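Local atomic coordinates of metagenomic carboxyl esterase MGS0156 (Uncultured organism, PDB entry 5D8M), a protein that probably hydrolyses carboxylic esters, using a parallel-sheet fold resembling that of alpha/beta-hydrolases. Residues A[263-266]-A[267-271]; A[191-194]-A[195-198]; A[42-45]-A[46-50]. All coordinates share one frame; numbering follows the deposited sequence.

Overall arrangement
From the N terminus, the chain reaches contact 3 (42-45 with 46-50) first, late in helix 34-48, which packs on helix 324-338. Contact 2 (191-194 with 195-198) follows strand 178-184 and forms the short helix 193-196; contact 1 (263-266 with 267-271) comes last, on helix 262-269 beyond strand 244-248. Each closes just one local turn, and the three run in series without nesting or crossing. Contacts 1 and 2 nevertheless meet in space: F264 packs on F197 and L193, and L268 on P192, joining their two helices. Contact 3 lies across the chain's centre from contact 2, with centres about 39 Å apart.

Contact 1: A[263-266]-A[267-271]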
loop_
_atom_site.group_PDB
_atom_site.type_symbol
_atom_site.label_atom_id
_atom_site.label_comp_id
_atom_site.label_asym_id
_atom_site.label_seq_id
_atom_site.Cartn_x
_atom_site.Cartn_y
_atom_site.Cartn_z
ATOM N N PRO A 263 8.730 -3.289 17.865
ATOM C CA PRO A 263 8.119 -2.518 18.952
ATOM C C PRO A 263 6.752 -1.918 18.593
ATOM O O PRO A 263 5.889 -1.780 19.473
ATOM C CB PRO A 263 9.143 -1.406 19.204
ATOM C CG PRO A 263 10.449 -2.001 18.794
ATOM C CD PRO A 263 10.111 -2.840 17.583
ATOM N N PHE A 264 6.555 -1.574 17.325
ATOM C CA PHE A 264 5.291 -0.979 16.898
ATOM C C PHE A 264 4.277 -2.081 16.676
ATOM O O PHE A 264 3.116 -1.930 17.039
ATOM C CB PHE A 264 5.499 -0.117 15.636
ATOM C CG PHE A 264 6.593 0.895 15.810
ATOM C CD1 PHE A 264 6.367 2.044 16.568
ATOM C CD2 PHE A 264 7.870 0.662 15.312
ATOM C CE1 PHE A 264 7.398 2.980 16.786
ATOM C CE2 PHE A 264 8.912 1.593 15.518
ATOM C CZ PHE A 264 8.679 2.749 16.252
ATOM N N TYR A 265 4.729 -3.199 16.104
ATOM C CA TYR A 265 3.900 -4.396 16.031
ATOM C C TYR A 265 3.309 -4.753 17.398
ATOM O O TYR A 265 2.148 -5.145 17.501
ATOM C CB TYR A 265 4.714 -5.578 15.511
ATOM C CG TYR A 265 3.957 -6.887 15.558
ATOM C CD1 TYR A 265 3.177 -7.299 14.477
ATOM C CD2 TYR A 265 4.029 -7.711 16.664
ATOM C CE1 TYR A 265 2.482 -8.498 14.523
ATOM C CE2 TYR A 265 3.344 -8.899 16.718
ATOM C CZ TYR A 265 2.578 -9.288 15.650
ATOM O OH TYR A 265 1.904 -10.487 15.722
ATOM N N ASP A 266 4.129 -4.632 18.440
ATOM C CA ASP A 266 3.735 -5.044 19.769
ATOM C C ASP A 266 2.637 -4.136 20.334
ATOM O O ASP A 266 1.754 -4.594 21.042
ATOM C CB ASP A 266 4.941 -5.061 20.714
ATOM C CG ASP A 266 5.879 -6.256 20.465
ATOM O OD1 ASP A 266 5.476 -7.238 19.784
ATOM O OD2 ASP A 266 7.012 -6.218 20.980
ATOM N N ILE A 267 2.680 -2.856 19.995
ATOM C CA ILE A 267 1.619 -1.956 20.393
ATOM C C ILE A 267 0.298 -2.340 19.727
ATOM O O ILE A 267 -0.734 -2.481 20.407
ATOM C CB ILE A 267 1.969 -0.510 20.050
ATOM C CG1 ILE A 267 3.191 -0.081 20.865
ATOM C CG2 ILE A 267 0.780 0.406 20.367
ATOM C CD1 ILE A 267 3.722 1.279 20.454
ATOM N N LEU A 268 0.327 -2.505 18.415
ATOM C CA LEU A 268 -0.882 -2.815 17.651
ATOM C C LEU A 268 -1.453 -4.188 18.015
ATOM O O LEU A 268 -2.684 -4.360 18.111
ATOM C CB LEU A 268 -0.591 -2.739 16.151
ATOM C CG LEU A 268 -0.175 -1.354 15.617
ATOM C CD1 LEU A 268 0.015 -1.386 14.109
ATOM C CD2 LEU A 268 -1.207 -0.322 15.986
ATOM N N ALA A 269 -0.565 -5.146 18.272
ATOM C CA ALA A 269 -0.979 -6.507 18.606
ATOM C C ALA A 269 -1.733 -6.598 19.926
ATOM O O ALA A 269 -2.371 -7.605 20.173
ATOM C CB ALA A 269 0.225 -7.432 18.639
ATOM N N LYS A 270 -1.666 -5.565 20.770
ATOM C CA LYS A 270 -2.441 -5.571 22.008
ATOM C C LYS A 270 -3.939 -5.715 21.746
ATOM O O LYS A 270 -4.644 -6.270 22.583
ATOM C CB LYS A 270 -2.201 -4.304 22.834
ATOM C CG LYS A 270 -0.837 -4.234 23.469
ATOM C CD LYS A 270 -0.573 -5.439 24.337
ATOM C CE LYS A 270 0.834 -5.392 24.922
ATOM N NZ LYS A 270 0.822 -5.530 26.411
ATOM N N THR A 271 -4.426 -5.210 20.610
ATOM C CA THR A 271 -5.832 -5.413 20.231
ATOM C C THR A 271 -6.016 -6.114 18.864
ATOM O O THR A 271 -7.077 -6.673 18.600
ATOM C CB THR A 271 -6.604 -4.094 20.180
ATOM O OG1 THR A 271 -6.047 -3.266 19.161
ATOM C CG2 THR A 271 -6.542 -3.356 21.515
#
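Y265 and A269 meet one turn apart on helix 262-269, and this is the tight side of the contact. A269 CB comes within 3.2 Å of Y265 O, and in the same turn the backbone closes with A269 N to Y265 O at 2.8 Å, the donor tilted 19° from the carbonyl plane. The ring contact is plain packing, with A269 CB over one face of the tyrosine, 3.9 Å from Y265 CE2. Chi1 of Y265 (174°) carries the ring away from its backbone N, which brings that face over the methyl. The next bond back, L268 N to F264 O, is 3.2 Å and nearly straight, with 171° at the hydrogen. Earlier still the helix slackens: I267 N reaches P263 O only weakly, at 3.4 Å, and the CG1 branch of I267 lies 3.5 Å from the same P263 O. K270 lies on the solvent side; its CG passes 3.6 Å from D266 O. The D266 carboxylate makes a salt bridge with R254, and its OD1 lies in plane at the edge of the Y265 ring. Backbone bonds and one methyl-on-ring contact therefore hold the turn, and R254 probably balances the carboxylate charge while linking helix to loop.

Contact 2: A[191-194]-A[195-198]; sequences SPLA and ETFS
P192 O takes two hydrogen bonds from the residues that follow, in a short, weakly bonded helical turn, 193-196, whose start is capped by a serine. E195 N donates to P192 O at 3.0 Å and T196 OG1 to the same P192 O at 3.1 Å, from opposite faces of the carbonyl plane. T196 can do this because OG1 stands anti to its own carbonyl carbon (chi1 -59°), swung back over the preceding turn. The backbone adds T196 N to L193 O at 3.0 Å, the donor well above the carbonyl plane. The L193 and T196 side chains run alongside each other, L193 CD2 4.0 Å from T196 OG1. In the next shell, S191 fixes the start: its OG accepts from L193 N at 3.2 Å and is also hydrogen-bonded to L278 O. L193 itself is buried against F264, I267 and L268 of helix 262-269, which holds the turn on that helix. A194 O, by contrast, is buried with no partner in the model. At the far end S198 OG caps L201 N of helix 199-207. T196 CG2 sits over the centre of one face of the F197 ring, 3.9 Å above its plane, while F197 CD2 comes within 3.7 Å of L193 O.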
loop_
_atom_site.group_PDB
_atom_site.type_symbol
_atom_site.label_atom_id
_atom_site.label_comp_id
_atom_site.label_asym_id
_atom_site.label_seq_id
_atom_site.Cartn_x
_atom_site.Cartn_y
_atom_site.Cartn_z
ATOM N N SER A 191 -3.481 5.196 11.257
ATOM C CA SER A 191 -2.926 4.247 12.232
ATOM C C SER A 191 -2.986 4.877 13.605
ATOM O O SER A 191 -2.721 6.076 13.743
ATOM C CB SER A 191 -1.466 3.879 11.873
ATOM O OG SER A 191 -0.872 3.098 12.916
ATOM N N PRO A 192 -3.338 4.088 14.644
ATOM C CA PRO A 192 -3.306 4.694 15.972
ATOM C C PRO A 192 -1.898 5.134 16.386
ATOM O O PRO A 192 -1.760 5.973 17.272
ATOM C CB PRO A 192 -3.832 3.582 16.892
ATOM C CG PRO A 192 -3.730 2.325 16.100
ATOM C CD PRO A 192 -3.765 2.680 14.666
ATOM N N LEU A 193 -0.873 4.600 15.741
ATOM C CA LEU A 193 0.499 4.993 16.067
ATOM C C LEU A 193 0.742 6.471 15.752
ATOM O O LEU A 193 1.575 7.100 16.383
ATOM C CB LEU A 193 1.500 4.128 15.301
ATOM C CG LEU A 193 1.499 2.641 15.674
ATOM C CD1 LEU A 193 2.424 1.874 14.743
ATOM C CD2 LEU A 193 1.883 2.400 17.125
ATOM N N ALA A 194 0.010 7.033 14.793
ATOM C CA ALA A 194 0.188 8.451 14.484
ATOM C C ALA A 194 -0.157 9.333 15.692
ATOM O O ALA A 194 0.344 10.448 15.831
ATOM C CB ALA A 194 -0.645 8.855 13.256
ATOM N N GLU A 195 -0.988 8.829 16.589
ATOM C CA GLU A 195 -1.336 9.605 17.774
ATOM C C GLU A 195 -0.502 9.214 18.983
ATOM O O GLU A 195 -0.487 9.925 19.975
ATOM C CB GLU A 195 -2.818 9.438 18.109
ATOM C CG GLU A 195 -3.770 10.152 17.164
ATOM C CD GLU A 195 -4.089 11.573 17.593
ATOM O OE1 GLU A 195 -3.323 12.158 18.395
ATOM O OE2 GLU A 195 -5.121 12.104 17.123
ATOM N N THR A 196 0.188 8.085 18.909
ATOM C CA THR A 196 0.877 7.531 20.087
ATOM C C THR A 196 2.026 8.397 20.614
ATOM O O THR A 196 2.258 8.462 21.820
ATOM C CB THR A 196 1.434 6.121 19.782
ATOM O OG1 THR A 196 0.358 5.259 19.412
ATOM C CG2 THR A 196 2.128 5.529 20.987
ATOM N N PHE A 197 2.746 9.066 19.723
ATOM C CA PHE A 197 3.949 9.779 20.153
ATOM C C PHE A 197 3.758 11.298 20.249
ATOM O O PHE A 197 2.892 11.869 19.589
ATOM C CB PHE A 197 5.100 9.400 19.222
ATOM C CG PHE A 197 5.272 7.907 19.094
ATOM C CD1 PHE A 197 5.792 7.163 20.155
ATOM C CD2 PHE A 197 4.872 7.242 17.949
ATOM C CE1 PHE A 197 5.927 5.786 20.059
ATOM C CE2 PHE A 197 5.007 5.861 17.847
ATOM C CZ PHE A 197 5.532 5.134 18.900
ATOM N N SER A 198 4.553 11.938 21.101
ATOM C CA SER A 198 4.362 13.352 21.429
ATOM C C SER A 198 4.528 14.270 20.219
ATOM O O SER A 198 5.314 13.983 19.314
ATOM C CB SER A 198 5.336 13.785 22.532
ATOM O OG SER A 198 6.605 14.113 21.994
#

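Contact 3: A[42-45]-A[46-50]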
loop_
_atom_site.group_PDB
_atom_site.type_symbol
_atom_site.label_atom_id
_atom_site.label_comp_id
_atom_site.label_asym_id
_atom_site.label_seq_id
_atom_site.Cartn_x
_atom_site.Cartn_y
_atom_site.Cartn_z
ATOM N N THR A 42 -0.159 -17.546 -7.624
ATOM C CA THR A 42 0.375 -18.894 -7.534
ATOM C C THR A 42 0.860 -19.447 -8.897
ATOM O O THR A 42 1.940 -20.046 -8.982
ATOM C CB THR A 42 -0.687 -19.835 -6.910
ATOM O OG1 THR A 42 -0.957 -19.401 -5.567
ATOM C CG2 THR A 42 -0.202 -21.274 -6.894
ATOM N N ALA A 43 0.067 -19.231 -9.949
ATOM C CA ALA A 43 0.422 -19.635 -11.313
ATOM C C ALA A 43 1.634 -18.871 -11.834
ATOM O O ALA A 43 2.495 -19.450 -12.503
ATOM C CB ALA A 43 -0.772 -19.435 -12.259
ATOM N N ILE A 44 1.701 -17.573 -11.512
ATOM C CA ILE A 44 2.839 -16.740 -11.907
ATOM C C ILE A 44 4.137 -17.327 -11.366
ATOM O O ILE A 44 5.127 -17.466 -12.090
ATOM C CB ILE A 44 2.658 -15.267 -11.423
ATOM C CG1 ILE A 44 1.662 -14.547 -12.344
ATOM C CG2 ILE A 44 3.994 -14.512 -11.404
ATOM C CD1 ILE A 44 1.334 -13.141 -11.914
HETATM N N MSE A 45 4.121 -17.701 -10.095
HETATM C CA MSE A 45 5.322 -18.215 -9.465
HETATM C C MSE A 45 5.639 -19.616 -9.939
HETATM O O MSE A 45 6.806 -19.977 -10.025
HETATM C CB MSE A 45 5.174 -18.171 -7.955
HETATM C CG MSE A 45 5.001 -16.740 -7.476
HETATM SE SE MSE A 45 4.659 -16.564 -5.581
HETATM C CE MSE A 45 6.478 -16.873 -4.931
ATOM N N ALA A 46 4.617 -20.409 -10.251
ATOM C CA ALA A 46 4.900 -21.740 -10.784
ATOM C C ALA A 46 5.490 -21.599 -12.187
ATOM O O ALA A 46 6.331 -22.391 -12.593
ATOM C CB ALA A 46 3.642 -22.622 -10.799
ATOM N N ASP A 47 5.058 -20.575 -12.916
ATOM C CA ASP A 47 5.468 -20.409 -14.312
ATOM C C ASP A 47 6.864 -19.785 -14.489
ATOM O O ASP A 47 7.620 -20.207 -15.349
ATOM C CB ASP A 47 4.447 -19.550 -15.066
ATOM C CG ASP A 47 4.834 -19.330 -16.528
ATOM O OD1 ASP A 47 4.536 -20.222 -17.348
ATOM O OD2 ASP A 47 5.434 -18.286 -16.862
ATOM N N HIS A 48 7.192 -18.746 -13.725
ATOM C CA HIS A 48 8.491 -18.096 -13.907
ATOM C C HIS A 48 8.992 -17.446 -12.622
ATOM O O HIS A 48 9.706 -16.449 -12.669
ATOM C CB HIS A 48 8.437 -17.057 -15.051
ATOM C CG HIS A 48 7.377 -16.002 -14.888
ATOM N ND1 HIS A 48 6.101 -16.135 -15.400
ATOM C CD2 HIS A 48 7.418 -14.779 -14.300
ATOM C CE1 HIS A 48 5.396 -15.053 -15.111
ATOM N NE2 HIS A 48 6.175 -14.210 -14.455
ATOM N N GLY A 49 8.660 -18.040 -11.480
ATOM C CA GLY A 49 9.087 -17.492 -10.203
ATOM C C GLY A 49 10.554 -17.726 -9.845
ATOM O O GLY A 49 11.111 -16.983 -9.033
ATOM N N ALA A 50 11.180 -18.733 -10.453
ATOM C CA ALA A 50 12.466 -19.241 -9.958
ATOM C C ALA A 50 13.566 -18.181 -9.839
ATOM O O ALA A 50 14.339 -18.205 -8.885
ATOM C CB ALA A 50 12.956 -20.394 -10.829
#
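A46, late in helix 34-48, donates from its N to T42 O at 3.0 Å, while its methyl CB lies 3.6 Å from the same oxygen. D47 follows with a 2.8 Å bond from its N to A43 O and a second, weak one to I44 O; its CB also lies close to A43 O. The D47 carboxylate turns to the next side chain, where H48 ND1 donates to the anti lone pair of D47 OD2 at 2.7 Å, almost straight (171°) and in the imidazole plane. H48 has CG between its backbone N and carbonyl carbon (chi1 56°), which folds the ring back over the helix: I44 O lies 3.7 Å above the centre of one face, and CG2 of I44 is 3.8 Å from H48 NE2. H48 N donates to that same I44 O at 2.9 Å. With D47 at one ring nitrogen and E329 at the other, the imidazole is fixed in its rotation. Replacing H48 by alanine would probably leave the D47 and E329 carboxylates without the ring they share, and the D47 side chain is likely to be set free to turn. G49 N then reaches M45 O at 3.1 Å from above the carbonyl plane. I44 packs against E329, A330 and R333, and the selenomethionine M45 against A326, seating this turn on helix 324-338, while Y117, just ahead of strand 120-123, meets the H48 ring.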